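Local coordinates for multifunctional non-homologous end joining DNA repair protein LigD (Mycobacterium tuberculosis, PDB 2IRU), which probably works with Ku to repair DNA double-strand breaks by non-homologous end joining, its polymerase domain, the part in this structure, adding nucleotides at the broken ends, at residues Val20-Pro23 with Ala24-Thr27. Residues are numbered along the deposited sequence; the frame is centred on the assembly and turned at random.
Sequences VLYP and ATGT
Tyr22 O receives Gly26 N at 2.7 Å, almost in line with its C=O bond, and Thr25 N at 3.1 Å from well above the carbonyl plane. In return Thr27 O accepts both Leu21 N, at 2.8 Å, and Tyr22 N, at 3.2 Å. With Gly26, at a positive phi of 77°, and Thr27 both facing Tyr22, the geometry fits a G1 beta bulge, at the turn between the short strands 20-22 and 27-28. Within 24-27 the hydroxyls Thr25 OG1 and Thr27 OG1 are hydrogen-bonded at 2.7 Å, bracing the returning arm. Thr25 OG1 is held between its own backbone N and carbonyl carbon (chi1 54°), which brings it within 3.3 Å of Tyr22 CB. The Tyr22 and Thr27 side chains run alongside each other, Thr27 CB meeting Tyr22 ring atom CD2 obliquely at 3.6 Å, and both rest on Ile32 of helix 29-47. Farther out, Val20 CG2 packs 3.7 Å from Gly26 O. At the far end of the ring, Tyr22 OH hydrogen-bonds to the carbonyl of Arg247; the two doubly accepting carbonyls thus hold the turn, and the phenol links it to the backbone of a residue that probably binds substrate.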
loop_
_atom_site.group_PDB
_atom_site.type_symbol
_atom_site.label_atom_id
_atom_site.label_comp_id
_atom_site.label_asym_id
_atom_site.label_seq_id
_atom_site.Cartn_x
_atom_site.Cartn_y
_atom_site.Cartn_z
ATOM N N VAL A 20 13.898 17.159 -11.281
ATOM C CA VAL A 20 13.187 16.045 -11.915
ATOM C C VAL A 20 13.469 14.743 -11.182
ATOM O O VAL A 20 14.653 14.338 -11.024
ATOM C CB VAL A 20 13.543 15.912 -13.425
ATOM C CG1 VAL A 20 12.965 14.644 -13.972
ATOM C CG2 VAL A 20 13.002 17.133 -14.217
ATOM N N LEU A 21 12.388 14.094 -10.748
ATOM C CA LEU A 21 12.526 12.786 -10.084
ATOM C C LEU A 21 12.203 11.583 -10.995
ATOM O O LEU A 21 12.592 10.454 -10.684
ATOM C CB LEU A 21 11.693 12.745 -8.817
ATOM C CG LEU A 21 12.014 13.789 -7.726
ATOM C CD1 LEU A 21 11.094 13.564 -6.541
ATOM C CD2 LEU A 21 13.419 13.666 -7.248
ATOM N N TYR A 22 11.509 11.842 -12.106
ATOM C CA TYR A 22 11.236 10.815 -13.126
ATOM C C TYR A 22 11.736 11.312 -14.509
ATOM O O TYR A 22 10.991 11.986 -15.227
ATOM C CB TYR A 22 9.718 10.588 -13.212
ATOM C CG TYR A 22 9.107 9.938 -11.990
ATOM C CD1 TYR A 22 8.891 8.559 -11.956
ATOM C CD2 TYR A 22 8.728 10.726 -10.871
ATOM C CE1 TYR A 22 8.289 7.935 -10.832
ATOM C CE2 TYR A 22 8.108 10.136 -9.752
ATOM C CZ TYR A 22 7.929 8.744 -9.734
ATOM O OH TYR A 22 7.334 8.189 -8.630
ATOM N N PRO A 23 12.992 10.992 -14.877
ATOM C CA PRO A 23 13.538 11.548 -16.133
ATOM C C PRO A 23 12.717 11.198 -17.384
ATOM O O PRO A 23 12.692 11.984 -18.349
ATOM C CB PRO A 23 14.947 10.931 -16.242
ATOM C CG PRO A 23 15.354 10.604 -14.809
ATOM C CD PRO A 23 13.996 10.227 -14.104
ATOM N N ALA A 24 12.046 10.042 -17.378
ATOM C CA ALA A 24 11.295 9.595 -18.584
ATOM C C ALA A 24 10.139 10.539 -18.923
ATOM O O ALA A 24 9.744 10.673 -20.097
ATOM C CB ALA A 24 10.758 8.207 -18.375
ATOM N N THR A 25 9.595 11.164 -17.868
ATOM C CA THR A 25 8.367 11.971 -17.995
ATOM C C THR A 25 8.597 13.446 -17.569
ATOM O O THR A 25 7.731 14.286 -17.865
ATOM C CB THR A 25 7.238 11.355 -17.130
ATOM O OG1 THR A 25 7.710 11.214 -15.776
ATOM C CG2 THR A 25 6.767 10.003 -17.693
ATOM N N GLY A 26 9.732 13.730 -16.910
ATOM C CA GLY A 26 10.075 15.075 -16.440
ATOM C C GLY A 26 9.325 15.476 -15.169
ATOM O O GLY A 26 9.331 16.669 -14.783
ATOM N N THR A 27 8.723 14.486 -14.507
ATOM C CA THR A 27 7.954 14.701 -13.275
ATOM C C THR A 27 8.871 15.216 -12.164
ATOM O O THR A 27 9.900 14.624 -11.901
ATOM C CB THR A 27 7.257 13.376 -12.821
ATOM O OG1 THR A 27 6.509 12.837 -13.934
ATOM C CG2 THR A 27 6.303 13.684 -11.637
#